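Local coordinates for protein cytochrome P450 (Novosphingobium aromaticivorans, PDB 3OFT) that belongs to the cytochrome P450 family of haem proteins and carries its iron protoporphyrin IX inside a predominantly helical fold, at residues Met125-Arg129 with Glu361-Pro367; Gln24-Ala28 with Arg277-Val281; Val117-Arg122 with Val357-Glu361; Arg10-Ile16 with Leu39-Asn45; Leu166-Leu170 with Ala185-Tyr189. All blocks are in the same frame, centred on the assembly; numbering follows the deposited sequence.

Contact 1. Residues Met125-Arg129 with Glu361-Pro367; sequences MESLR and EWLGGMP
Glu361 meets Met125 where two helices of the cytochrome P450 fold, 107-128 and 348-365, run to their ends; by their order in the chain they match helices D and L of the family's four-helix bundle. Met125 is reached first through the main chain: its methyl CE lies 3.5 Å from Glu361 O, while the Glu361 carboxylate turns to Gln118, about two turns back on the partner helix. One residue on, Trp362 brings its six-membered ring to the same methionine. Met125 CG, turned away from the backbone N by a chi1 of -178°, sits obliquely against the indole, 3.7 Å from Trp362 CE3, and Leu128 CD1 borders the ring at its edge. Further rings, those of Phe136, Phe140 and Phe369, meet Trp362 edge-to-face. Gly365 follows, and with no side chain there its CA takes the Met125 CE methyl at 3.7 Å. The carbonyl of Gly365 also receives the one hydrogen bond between the segments, Arg129 NH1 to Gly365 O at 2.9 Å, nearly straight at 162°; the oxygen stays close to the guanidinium plane. Met366 has left helical geometry, and its CG covers the centre of one face of Trp362 while its sulfur slides past Met125 SD at 3.8 Å. Met366 SD also touches the base of the arginine, at Arg129 CB. Last comes Pro367, whose ring carbon CD lies 4.5 Å from Arg129 CD.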
# COMPACT_ATOMS: atom_id res chain seq x y z
N MET A 125 -13.02 12.47 11.33
CA MET A 125 -13.89 11.74 12.23
C MET A 125 -15.05 12.59 12.75
O MET A 125 -16.23 12.16 12.74
CB MET A 125 -13.07 11.13 13.38
CG MET A 125 -13.85 10.30 14.35
SD MET A 125 -14.65 11.30 15.64
CE MET A 125 -13.18 11.97 16.48
N GLU A 126 -14.73 13.77 13.24
CA GLU A 126 -15.79 14.66 13.78
C GLU A 126 -16.85 15.12 12.78
O GLU A 126 -17.98 15.38 13.15
CB GLU A 126 -15.18 15.86 14.47
CG GLU A 126 -14.56 15.50 15.82
CD GLU A 126 -13.73 16.65 16.38
OE1 GLU A 126 -13.55 17.67 15.66
OE2 GLU A 126 -13.25 16.53 17.52
N SER A 127 -16.46 15.25 11.51
CA SER A 127 -17.37 15.57 10.43
C SER A 127 -18.37 14.41 10.18
O SER A 127 -19.49 14.67 9.75
CB SER A 127 -16.59 15.90 9.15
OG SER A 127 -16.25 14.72 8.41
N LEU A 128 -17.97 13.16 10.46
CA LEU A 128 -18.86 12.03 10.21
C LEU A 128 -19.69 11.60 11.42
O LEU A 128 -20.83 11.13 11.26
CB LEU A 128 -18.08 10.80 9.69
CG LEU A 128 -17.21 11.01 8.46
CD1 LEU A 128 -16.43 9.68 8.24
CD2 LEU A 128 -18.08 11.38 7.24
N ARG A 129 -19.15 11.79 12.61
CA ARG A 129 -19.79 11.30 13.86
C ARG A 129 -21.31 11.62 14.01
O ARG A 129 -22.08 10.73 14.41
CB ARG A 129 -19.02 11.78 15.10
CG ARG A 129 -19.52 11.17 16.45
CD ARG A 129 -18.61 11.54 17.61
NE ARG A 129 -18.37 12.97 17.69
CZ ARG A 129 -17.30 13.55 18.23
NH1 ARG A 129 -16.29 12.83 18.74
NH2 ARG A 129 -17.24 14.88 18.25
N GLU A 361 -7.90 8.29 17.29
CA GLU A 361 -9.00 9.22 17.08
C GLU A 361 -10.34 8.58 16.89
O GLU A 361 -11.34 9.10 17.43
CB GLU A 361 -8.70 10.19 15.95
CG GLU A 361 -7.68 11.25 16.33
CD GLU A 361 -8.09 12.10 17.56
OE1 GLU A 361 -7.21 12.39 18.40
OE2 GLU A 361 -9.28 12.48 17.67
N TRP A 362 -10.38 7.47 16.15
CA TRP A 362 -11.65 6.79 15.84
C TRP A 362 -12.23 6.13 17.07
O TRP A 362 -13.43 6.33 17.40
CB TRP A 362 -11.47 5.73 14.73
CG TRP A 362 -12.77 5.19 14.13
CD1 TRP A 362 -13.36 3.98 14.38
CD2 TRP A 362 -13.60 5.85 13.17
NE1 TRP A 362 -14.52 3.85 13.63
CE2 TRP A 362 -14.68 4.99 12.88
CE3 TRP A 362 -13.54 7.10 12.55
CZ2 TRP A 362 -15.71 5.34 12.00
CZ3 TRP A 362 -14.55 7.43 11.64
CH2 TRP A 362 -15.62 6.55 11.38
N LEU A 363 -11.40 5.35 17.76
CA LEU A 363 -11.79 4.75 19.03
C LEU A 363 -12.07 5.76 20.12
O LEU A 363 -13.02 5.59 20.87
CB LEU A 363 -10.74 3.74 19.49
CG LEU A 363 -10.64 2.51 18.59
CD1 LEU A 363 -9.39 1.69 18.91
CD2 LEU A 363 -11.85 1.64 18.73
N GLY A 364 -11.22 6.78 20.25
CA GLY A 364 -11.38 7.80 21.27
C GLY A 364 -12.59 8.69 21.03
O GLY A 364 -13.29 9.07 21.98
N GLY A 365 -12.88 9.00 19.78
CA GLY A 365 -13.96 9.94 19.45
C GLY A 365 -15.31 9.33 19.11
O GLY A 365 -16.35 9.98 19.28
N MET A 366 -15.31 8.09 18.66
CA MET A 366 -16.55 7.44 18.21
C MET A 366 -17.15 6.56 19.30
O MET A 366 -16.40 5.94 20.11
CB MET A 366 -16.30 6.59 16.94
CG MET A 366 -15.84 7.42 15.73
SD MET A 366 -17.16 8.47 15.03
CE MET A 366 -18.18 7.15 14.41
N PRO A 367 -18.49 6.49 19.35
CA PRO A 367 -19.08 5.47 20.22
C PRO A 367 -18.87 4.10 19.63
O PRO A 367 -18.23 3.98 18.59
CB PRO A 367 -20.58 5.81 20.20
CG PRO A 367 -20.80 6.50 18.92
CD PRO A 367 -19.50 7.29 18.64

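Contact 2. Residues Gln24-Ala28 with Arg277-Val281; sequences QDYFA and RYPTV
Phe27 and Tyr278 form an offset edge-to-face pair, the edge of Tyr278 directed at the face of Phe27 with ring centroids 5.5 Å apart and planes at 62°. Tyr26 CD2 lies over one face of Phe27, near the rim, and Pro279 O comes in at its edge, 3.3 Å from Phe27 CE1. This carbonyl is buried by the contact and has no hydrogen-bonding partner in the model; the aromatic C-H edge is what faces it. Tyr278 in turn carries Arg277 CG over the centre of one face; its hydroxyl bonds to His249. On the Tyr26 ring, one face receives Thr280 CB, and Thr280 CG2 makes an off-centre CH-pi contact, 4.3 Å from the Tyr26 centroid. That methyl also reaches Phe27 CZ at 3.7 Å and so touches both rings, while Thr280 OG1 bonds to Gly385 O. In the P450 fold this is where the chain leaves helix 267-277, which matches the K helix of the family, and heads into strand 282-287; Val281, the last residue before that strand, touches both the haem and the bound (2R,5R)-hexane-2,5-diol. Facing it is the first turn of helix 26-31, N-capped by Asp25, whose OD1 accepts from Ala28 N at 3.1 Å from above the carboxylate plane. At the Tyr26 edge a water lies 2.8 Å from Tyr26 OH and donates to Val281 O.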
# COMPACT_ATOMS: atom_id res chain seq x y z
N GLN A 24 -16.20 -11.04 -2.06
CA GLN A 24 -16.64 -11.39 -0.71
C GLN A 24 -15.50 -11.28 0.32
O GLN A 24 -15.73 -10.79 1.42
CB GLN A 24 -17.30 -12.79 -0.62
CG GLN A 24 -18.03 -13.32 -1.91
CD GLN A 24 -18.79 -12.27 -2.71
OE1 GLN A 24 -19.38 -11.33 -2.16
NE2 GLN A 24 -18.79 -12.43 -4.02
N ASP A 25 -14.30 -11.77 -0.02
CA ASP A 25 -13.18 -11.90 0.94
C ASP A 25 -11.88 -11.96 0.10
O ASP A 25 -11.65 -12.94 -0.60
CB ASP A 25 -13.35 -13.20 1.74
CG ASP A 25 -12.36 -13.36 2.92
OD1 ASP A 25 -11.29 -12.71 2.97
OD2 ASP A 25 -12.64 -14.22 3.79
N TYR A 26 -11.11 -10.88 0.13
CA TYR A 26 -9.83 -10.77 -0.62
C TYR A 26 -8.84 -11.82 -0.15
O TYR A 26 -8.20 -12.46 -0.98
CB TYR A 26 -9.23 -9.34 -0.53
CG TYR A 26 -7.76 -9.23 -0.96
CD1 TYR A 26 -7.41 -8.84 -2.26
CD2 TYR A 26 -6.73 -9.55 -0.05
CE1 TYR A 26 -6.08 -8.80 -2.66
CE2 TYR A 26 -5.39 -9.50 -0.44
CZ TYR A 26 -5.07 -9.11 -1.73
OH TYR A 26 -3.74 -9.09 -2.10
N PHE A 27 -8.75 -12.01 1.17
CA PHE A 27 -7.82 -12.92 1.83
C PHE A 27 -8.13 -14.38 1.49
O PHE A 27 -7.25 -15.13 1.05
CB PHE A 27 -7.84 -12.63 3.34
CG PHE A 27 -7.60 -11.17 3.64
CD1 PHE A 27 -6.33 -10.64 3.48
CD2 PHE A 27 -8.68 -10.30 3.94
CE1 PHE A 27 -6.09 -9.27 3.71
CE2 PHE A 27 -8.45 -8.92 4.14
CZ PHE A 27 -7.15 -8.42 4.02
N ALA A 28 -9.38 -14.78 1.64
CA ALA A 28 -9.75 -16.15 1.28
C ALA A 28 -9.48 -16.40 -0.23
O ALA A 28 -9.02 -17.48 -0.61
CB ALA A 28 -11.22 -16.39 1.62
N ARG A 277 -1.86 -8.61 9.87
CA ARG A 277 -3.03 -9.51 9.66
C ARG A 277 -3.73 -9.25 8.32
O ARG A 277 -4.32 -10.17 7.74
CB ARG A 277 -4.06 -9.30 10.80
CG ARG A 277 -5.42 -10.04 10.67
CD ARG A 277 -5.28 -11.58 10.59
NE ARG A 277 -6.60 -12.21 10.37
CZ ARG A 277 -7.20 -12.35 9.18
NH1 ARG A 277 -6.64 -11.87 8.08
NH2 ARG A 277 -8.40 -12.91 9.11
N TYR A 278 -3.73 -7.99 7.87
CA TYR A 278 -4.52 -7.59 6.67
C TYR A 278 -3.73 -6.97 5.51
O TYR A 278 -4.09 -5.88 5.03
CB TYR A 278 -5.71 -6.65 7.01
CG TYR A 278 -6.63 -7.27 8.05
CD1 TYR A 278 -7.45 -8.35 7.70
CD2 TYR A 278 -6.66 -6.81 9.36
CE1 TYR A 278 -8.31 -8.96 8.66
CE2 TYR A 278 -7.52 -7.40 10.32
CZ TYR A 278 -8.35 -8.46 9.95
OH TYR A 278 -9.22 -9.07 10.86
N PRO A 279 -2.69 -7.69 5.02
CA PRO A 279 -1.91 -7.14 3.93
C PRO A 279 -2.63 -7.32 2.59
O PRO A 279 -3.23 -8.39 2.33
CB PRO A 279 -0.63 -8.00 3.96
CG PRO A 279 -1.17 -9.40 4.36
CD PRO A 279 -2.14 -8.99 5.49
N THR A 280 -2.56 -6.31 1.73
CA THR A 280 -3.28 -6.43 0.46
C THR A 280 -2.44 -5.99 -0.72
O THR A 280 -3.00 -5.80 -1.83
CB THR A 280 -4.60 -5.65 0.48
OG1 THR A 280 -4.35 -4.24 0.64
CG2 THR A 280 -5.59 -6.19 1.58
N VAL A 281 -1.14 -5.79 -0.48
CA VAL A 281 -0.26 -5.31 -1.55
C VAL A 281 0.40 -6.48 -2.29
O VAL A 281 0.89 -7.42 -1.65
CB VAL A 281 0.75 -4.19 -1.09
CG1 VAL A 281 1.59 -3.76 -2.28
CG2 VAL A 281 -0.03 -2.93 -0.55
O HOH W 1 -1.15 -9.56 -1.28
O HOH W 2 -2.95 -7.60 -4.04

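Contact 3. Residues Val117-Arg122 with Val357-Glu361; sequences VQAVAR and VFLRE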
# COMPACT_ATOMS: atom_id res chain seq x y z
N VAL A 117 -0.92 15.23 11.83
CA VAL A 117 -1.64 14.11 11.18
C VAL A 117 -2.82 13.67 12.06
O VAL A 117 -3.92 13.45 11.56
CB VAL A 117 -0.68 12.96 10.79
CG1 VAL A 117 -1.42 11.75 10.14
CG2 VAL A 117 0.33 13.48 9.81
N GLN A 118 -2.60 13.59 13.37
CA GLN A 118 -3.72 13.31 14.28
C GLN A 118 -4.84 14.33 14.15
O GLN A 118 -6.01 13.98 14.17
CB GLN A 118 -3.24 13.17 15.73
CG GLN A 118 -4.27 12.41 16.65
CD GLN A 118 -3.66 11.84 17.94
OE1 GLN A 118 -2.44 11.56 18.02
NE2 GLN A 118 -4.51 11.63 18.95
N ALA A 119 -4.49 15.61 14.05
CA ALA A 119 -5.53 16.64 13.91
C ALA A 119 -6.40 16.47 12.63
O ALA A 119 -7.62 16.73 12.61
CB ALA A 119 -4.91 18.02 13.97
N VAL A 120 -5.76 16.03 11.55
CA VAL A 120 -6.45 15.74 10.29
C VAL A 120 -7.44 14.56 10.47
O VAL A 120 -8.60 14.66 10.03
CB VAL A 120 -5.43 15.39 9.17
CG1 VAL A 120 -6.13 14.72 8.01
CG2 VAL A 120 -4.76 16.64 8.73
N ALA A 121 -6.98 13.48 11.08
CA ALA A 121 -7.87 12.33 11.35
C ALA A 121 -9.03 12.75 12.26
O ALA A 121 -10.19 12.39 12.02
CB ALA A 121 -7.08 11.15 11.98
N ARG A 122 -8.73 13.57 13.27
CA ARG A 122 -9.77 14.01 14.20
C ARG A 122 -10.83 14.86 13.54
O ARG A 122 -12.04 14.66 13.77
CB ARG A 122 -9.17 14.73 15.43
CG ARG A 122 -10.26 15.33 16.38
CD ARG A 122 -9.58 15.92 17.62
NE ARG A 122 -10.54 16.18 18.68
CZ ARG A 122 -10.21 16.42 19.95
NH1 ARG A 122 -8.93 16.46 20.31
NH2 ARG A 122 -11.16 16.62 20.85
N VAL A 357 -2.65 6.76 14.68
CA VAL A 357 -3.41 7.99 14.88
C VAL A 357 -4.92 7.79 14.55
O VAL A 357 -5.82 8.35 15.22
CB VAL A 357 -2.66 9.08 14.08
CG1 VAL A 357 -3.48 9.80 13.00
CG2 VAL A 357 -1.80 9.91 15.03
N PHE A 358 -5.17 6.99 13.52
CA PHE A 358 -6.52 6.59 13.17
C PHE A 358 -7.22 5.86 14.32
O PHE A 358 -8.34 6.21 14.71
CB PHE A 358 -6.56 5.72 11.90
CG PHE A 358 -7.89 5.09 11.69
CD1 PHE A 358 -8.99 5.88 11.36
CD2 PHE A 358 -8.08 3.74 11.92
CE1 PHE A 358 -10.23 5.35 11.25
CE2 PHE A 358 -9.34 3.18 11.81
CZ PHE A 358 -10.42 3.98 11.47
N LEU A 359 -6.53 4.87 14.90
CA LEU A 359 -7.07 4.13 16.02
C LEU A 359 -7.31 5.07 17.19
O LEU A 359 -8.34 5.00 17.84
CB LEU A 359 -6.13 2.99 16.43
CG LEU A 359 -6.02 1.84 15.42
CD1 LEU A 359 -4.84 0.91 15.69
CD2 LEU A 359 -7.33 1.06 15.41
N ARG A 360 -6.37 5.97 17.47
CA ARG A 360 -6.53 6.84 18.64
C ARG A 360 -7.76 7.71 18.46
O ARG A 360 -8.57 7.88 19.38
CB ARG A 360 -5.32 7.75 18.83
CG ARG A 360 -4.11 7.06 19.35
CD ARG A 360 -2.96 8.05 19.67
NE ARG A 360 -1.78 7.24 19.93
CZ ARG A 360 -1.64 6.39 20.96
NH1 ARG A 360 -2.58 6.28 21.91
NH2 ARG A 360 -0.54 5.66 21.08
N GLU A 361 -7.90 8.29 17.29
CA GLU A 361 -9.00 9.22 17.08
C GLU A 361 -10.34 8.58 16.89
O GLU A 361 -11.34 9.10 17.43
CB GLU A 361 -8.70 10.19 15.95
CG GLU A 361 -7.68 11.25 16.33
CD GLU A 361 -8.09 12.10 17.56
OE1 GLU A 361 -7.21 12.39 18.40
OE2 GLU A 361 -9.28 12.48 17.67
O HOH W 3 -6.83 14.61 19.61
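Gln118 and Val357 bring their CA atoms to 5.4 Å where the helix segments 117-122 and 357-361 cross at -49°, their axes 9.0 Å apart. Val357 fits against Gln118 with both methyls: CG1 rests 3.7 Å from Gln118 CA, and CG2 lies beside the side chain, 3.5 Å from Gln118 OE1. The CG1 methyl is shared with Ala121 CB and Val117 CG1, which close the apolar side. The extended Gln118 side chain delivers NE2 to Glu361 OE1, one turn beyond Val357, at 2.9 Å. This bond is almost linear (172°), lies in the amide plane and uses the anti lone pair of the carboxylate oxygen. The other oxygen, Glu361 OE2, lies along the aliphatic part of Arg122, 3.2 Å from its CB, but well out of the guanidinium plane, so that only charge links the two groups; Arg122 NE makes its salt bridge with Glu126 instead. A water donates to Glu361 OE1 and accepts a weak bond from Arg122 NH1. Around the crossing stands the four-helix bundle of the P450 fold: helix 144-152 packs on Val117 through Ile148, and helix 221-252 lies against Phe358 and Leu359. Helix 267-277, outside that bundle, touches Leu359 and Arg360.

Contact 4. Residues Arg10-Ile16 with Leu39-Asn45; sequences RVVDFDI and LVWSTAN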
# COMPACT_ATOMS: atom_id res chain seq x y z
N ARG A 10 1.94 -27.02 -13.05
CA ARG A 10 2.03 -25.65 -12.49
C ARG A 10 1.08 -24.63 -13.16
O ARG A 10 1.07 -23.46 -12.76
CB ARG A 10 3.47 -25.11 -12.60
CG ARG A 10 4.59 -25.96 -11.98
CD ARG A 10 4.39 -26.17 -10.50
NE ARG A 10 5.51 -26.88 -9.85
CZ ARG A 10 6.37 -26.35 -8.98
NH1 ARG A 10 6.32 -25.06 -8.64
NH2 ARG A 10 7.31 -27.13 -8.43
N VAL A 11 0.29 -25.03 -14.16
CA VAL A 11 -0.54 -24.08 -14.92
C VAL A 11 -1.83 -23.78 -14.18
O VAL A 11 -2.50 -24.70 -13.72
CB VAL A 11 -0.87 -24.57 -16.35
CG1 VAL A 11 -1.83 -23.61 -17.05
CG2 VAL A 11 0.41 -24.75 -17.17
N VAL A 12 -2.16 -22.50 -14.03
CA VAL A 12 -3.46 -22.05 -13.50
C VAL A 12 -4.01 -20.96 -14.41
O VAL A 12 -3.29 -20.42 -15.22
CB VAL A 12 -3.38 -21.49 -12.05
CG1 VAL A 12 -2.87 -22.53 -11.07
CG2 VAL A 12 -2.50 -20.22 -11.99
N ASP A 13 -5.28 -20.61 -14.27
CA ASP A 13 -5.77 -19.47 -15.02
C ASP A 13 -6.12 -18.27 -14.12
O ASP A 13 -6.72 -17.28 -14.57
CB ASP A 13 -6.96 -19.91 -15.87
CG ASP A 13 -8.15 -20.30 -15.03
OD1 ASP A 13 -9.26 -20.46 -15.60
OD2 ASP A 13 -7.98 -20.46 -13.80
N PHE A 14 -5.73 -18.36 -12.85
CA PHE A 14 -5.86 -17.26 -11.87
C PHE A 14 -5.64 -15.85 -12.43
O PHE A 14 -4.54 -15.54 -12.88
CB PHE A 14 -4.89 -17.52 -10.71
CG PHE A 14 -5.24 -16.80 -9.43
CD1 PHE A 14 -6.05 -17.41 -8.46
CD2 PHE A 14 -4.72 -15.53 -9.17
CE1 PHE A 14 -6.34 -16.77 -7.27
CE2 PHE A 14 -5.03 -14.86 -7.98
CZ PHE A 14 -5.83 -15.51 -7.01
N ASP A 15 -6.68 -15.00 -12.37
CA ASP A 15 -6.61 -13.60 -12.80
C ASP A 15 -6.35 -12.72 -11.58
O ASP A 15 -7.24 -12.53 -10.75
CB ASP A 15 -7.94 -13.18 -13.44
CG ASP A 15 -7.98 -11.71 -13.84
OD1 ASP A 15 -9.06 -11.33 -14.33
OD2 ASP A 15 -7.00 -10.92 -13.66
N ILE A 16 -5.14 -12.16 -11.48
CA ILE A 16 -4.78 -11.33 -10.32
C ILE A 16 -5.63 -10.06 -10.11
O ILE A 16 -5.74 -9.55 -8.97
CB ILE A 16 -3.27 -11.00 -10.34
CG1 ILE A 16 -2.94 -10.15 -11.58
CG2 ILE A 16 -2.50 -12.34 -10.23
CD1 ILE A 16 -1.47 -10.12 -12.01
N LEU A 39 4.68 -22.25 -6.70
CA LEU A 39 5.00 -21.33 -7.81
C LEU A 39 4.23 -21.82 -9.02
O LEU A 39 4.46 -22.97 -9.46
CB LEU A 39 6.51 -21.28 -8.08
CG LEU A 39 7.16 -20.26 -9.01
CD1 LEU A 39 6.67 -18.83 -8.75
CD2 LEU A 39 8.70 -20.32 -8.85
N VAL A 40 3.27 -21.03 -9.48
CA VAL A 40 2.33 -21.43 -10.56
C VAL A 40 2.48 -20.46 -11.74
O VAL A 40 2.98 -19.33 -11.57
CB VAL A 40 0.83 -21.52 -10.07
CG1 VAL A 40 0.65 -22.68 -9.11
CG2 VAL A 40 0.32 -20.22 -9.42
N TRP A 41 2.10 -20.90 -12.93
CA TRP A 41 2.14 -20.05 -14.12
C TRP A 41 0.72 -19.78 -14.50
O TRP A 41 0.01 -20.72 -14.83
CB TRP A 41 2.80 -20.78 -15.29
CG TRP A 41 2.73 -20.02 -16.60
CD1 TRP A 41 1.81 -20.18 -17.60
CD2 TRP A 41 3.64 -19.00 -17.03
NE1 TRP A 41 2.09 -19.30 -18.65
CE2 TRP A 41 3.21 -18.58 -18.32
CE3 TRP A 41 4.79 -18.42 -16.47
CZ2 TRP A 41 3.89 -17.60 -19.04
CZ3 TRP A 41 5.46 -17.44 -17.20
CH2 TRP A 41 5.01 -17.05 -18.47
N SER A 42 0.28 -18.52 -14.46
CA SER A 42 -1.08 -18.21 -14.87
C SER A 42 -1.06 -17.88 -16.35
O SER A 42 -0.16 -17.18 -16.81
CB SER A 42 -1.68 -17.03 -14.09
OG SER A 42 -2.93 -16.64 -14.65
N THR A 43 -2.05 -18.39 -17.07
CA THR A 43 -2.22 -18.04 -18.48
C THR A 43 -2.92 -16.68 -18.69
O THR A 43 -2.85 -16.13 -19.80
CB THR A 43 -3.02 -19.11 -19.22
OG1 THR A 43 -4.22 -19.33 -18.50
CG2 THR A 43 -2.22 -20.40 -19.26
N ALA A 44 -3.54 -16.13 -17.64
CA ALA A 44 -4.25 -14.85 -17.78
C ALA A 44 -3.22 -13.73 -17.81
O ALA A 44 -2.03 -13.95 -17.49
CB ALA A 44 -5.26 -14.64 -16.63
N ASN A 45 -3.67 -12.55 -18.23
CA ASN A 45 -2.87 -11.32 -18.24
C ASN A 45 -1.52 -11.48 -18.95
O ASN A 45 -0.48 -11.03 -18.45
CB ASN A 45 -2.69 -10.80 -16.82
CG ASN A 45 -4.00 -10.40 -16.19
OD1 ASN A 45 -4.71 -9.52 -16.70
ND2 ASN A 45 -4.39 -11.10 -15.15
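Three backbone hydrogen bonds pair strand 11-12 in parallel with strand 39-42, the flanking Arg10 and Thr43 supplying a carbonyl and an N-H: Trp41 N to Arg10 O at 2.8 Å, Val12 N to Trp41 O at 2.9 Å and Thr43 N to Val12 O at 3.0 Å. Beyond Val12 the pairing passes to side chains that hold backbone. Ser42 OG donates to Phe14 O at 2.6 Å and accepts from Ala44 N, an ST turn, and is thereby gripped by two bonds. At the other end Arg10 NH1 meets Leu39 O at 2.9 Å, in the plane of the guanidinium and on a carbonyl lone pair; the same nitrogen forms a salt bridge with Asp294. A single bond links two side chains, Asn45 ND2 to Asp15 OD2 at 3.0 Å, with the amide nitrogen above the carboxylate plane; Asp15 OD2 also takes Phe17 N. Apolar contacts lie on both faces of the sheet, Val12 CG2 against Val40 CG2 at 3.8 Å on one and Val11 CG1 against the Thr43 methyl on the other. Strand 11-12 is one of the two edge strands of its mixed sheet within this chain, paired with 39-42, which in turn pairs with antiparallel strand 48-51; helix 26-31 connects strands 11-12 and 39-42 in a beta-alpha-beta unit.

Contact 5. Residues Leu166-Leu170 with Ala185-Tyr189; sequences LGVQL and AADDY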
# COMPACT_ATOMS: atom_id res chain seq x y z
N LEU A 166 -9.12 19.09 -6.65
CA LEU A 166 -8.17 18.72 -7.72
C LEU A 166 -7.64 17.28 -7.54
O LEU A 166 -7.49 16.52 -8.50
CB LEU A 166 -6.99 19.71 -7.75
CG LEU A 166 -6.82 20.89 -8.72
CD1 LEU A 166 -8.09 21.30 -9.47
CD2 LEU A 166 -6.19 22.11 -8.03
N GLY A 167 -7.35 16.93 -6.28
CA GLY A 167 -6.86 15.59 -5.95
C GLY A 167 -7.82 14.43 -6.19
O GLY A 167 -7.35 13.33 -6.45
N VAL A 168 -9.13 14.64 -6.11
CA VAL A 168 -10.13 13.54 -6.24
C VAL A 168 -10.01 12.65 -7.51
O VAL A 168 -10.22 11.43 -7.44
CB VAL A 168 -11.63 14.01 -5.98
CG1 VAL A 168 -12.50 12.86 -5.50
CG2 VAL A 168 -11.70 15.09 -4.92
N GLN A 169 -9.63 13.24 -8.64
CA GLN A 169 -9.31 12.48 -9.87
C GLN A 169 -8.26 11.35 -9.70
O GLN A 169 -8.22 10.38 -10.49
CB GLN A 169 -8.80 13.43 -10.94
CG GLN A 169 -9.83 13.87 -11.94
CD GLN A 169 -9.20 14.43 -13.21
OE1 GLN A 169 -8.00 14.75 -13.25
NE2 GLN A 169 -10.02 14.56 -14.27
N LEU A 170 -7.41 11.50 -8.69
CA LEU A 170 -6.22 10.67 -8.51
C LEU A 170 -6.39 9.67 -7.36
O LEU A 170 -5.77 8.60 -7.37
CB LEU A 170 -4.99 11.55 -8.27
CG LEU A 170 -4.75 12.79 -9.15
CD1 LEU A 170 -3.67 13.63 -8.54
CD2 LEU A 170 -4.40 12.43 -10.58
N ALA A 185 -1.92 14.09 -15.41
CA ALA A 185 -2.79 14.69 -14.39
C ALA A 185 -2.04 14.77 -13.06
O ALA A 185 -2.09 15.79 -12.41
CB ALA A 185 -4.11 13.90 -14.20
N ALA A 186 -1.37 13.68 -12.66
CA ALA A 186 -0.59 13.72 -11.42
C ALA A 186 0.50 14.77 -11.47
O ALA A 186 0.65 15.56 -10.54
CB ALA A 186 0.00 12.38 -11.11
N ASP A 187 1.29 14.75 -12.54
CA ASP A 187 2.37 15.72 -12.72
C ASP A 187 1.86 17.16 -12.64
O ASP A 187 2.51 18.00 -12.02
CB ASP A 187 3.08 15.51 -14.06
CG ASP A 187 4.03 14.31 -14.04
OD1 ASP A 187 4.63 13.99 -15.10
OD2 ASP A 187 4.16 13.68 -12.95
N ASP A 188 0.74 17.43 -13.29
CA ASP A 188 0.21 18.80 -13.33
C ASP A 188 -0.28 19.24 -11.96
O ASP A 188 -0.07 20.37 -11.57
CB ASP A 188 -0.90 18.97 -14.38
CG ASP A 188 -0.35 18.93 -15.81
OD1 ASP A 188 0.87 19.23 -15.97
OD2 ASP A 188 -1.10 18.60 -16.75
N TYR A 189 -0.92 18.34 -11.23
CA TYR A 189 -1.28 18.58 -9.83
C TYR A 189 -0.08 18.87 -8.90
O TYR A 189 -0.12 19.78 -8.06
CB TYR A 189 -1.96 17.34 -9.32
CG TYR A 189 -2.48 17.41 -7.92
CD1 TYR A 189 -1.95 16.59 -6.92
CD2 TYR A 189 -3.52 18.28 -7.59
CE1 TYR A 189 -2.46 16.61 -5.63
CE2 TYR A 189 -4.04 18.31 -6.29
CZ TYR A 189 -3.50 17.46 -5.32
OH TYR A 189 -4.00 17.48 -4.05
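Tyr189 and Leu170 carry the well-packed half of this contact between two roughly antiparallel helix segments, 166-170 and 185-189, whose axes come within 10.1 Å at -150°. A chi1 of -177° swings the tyrosine ring away from its own N-H and across to the facing helix. Leu166 CB touches the ring at its edge, 3.6 Å from Tyr189 CE2, and the backbone of Gly167 approaches the same carbon, its N also at 3.6 Å. The absence of a side chain at Gly167 matters here, because the phenol end passes close over its CA. Tyr189 OH goes on to Leu163 O, a bond that tethers the phenol end of the ring to helix 160-171. Leu170 divides its two methyls: CD1 lies 3.8 Å from Tyr189 CD1, obliquely to the ring, while CD2 covers Ala185, 3.9 Å from its CB, and reaches on to Ala186. Behind this half lie Leu232 and Phe233 of helix 221-252, with Leu146 and Leu150 of helix 144-152 on the tyrosine.

The other half is looser. Gln169 comes no nearer than 4.1 Å, from its OE1 to Ala185 CB. Gln169 and Leu166 are both exposed, Leu166 even though its CB touches the ring, and both also touch a neighbouring molecule in the crystal. Helix 160-171 is kinked at Gln169 and Leu170, whose N atoms miss the regular helical bond; Leu170 N bonds to Gly167 O instead. By their order in the chain and their antiparallel run, helices 160-171 and 179-199 match the F and G pair characteristic of the cytochrome P450 fold.

In the fold
Contacts 1 and 3 are successive levels of one helix pair, 107-128 with 348-365; their centres lie 9 Å apart and they share Glu361. Contact 5, a local hairpin of helices 160-171 and 179-199, is nested in the long loop they close, its centre 29 Å from that of contact 1. Contact 4, across the chain's centre from contacts 1 and 3 and 43 Å from contact 1 between centres, closes before contacts 1, 3 and 5 open. Contact 2 crosses contacts 1, 3 and 4 along the chain; it packs the helix of contact 4's beta-alpha-beta unit on the loop that enters strand 282-287 of the same mixed sheet, beside the haem.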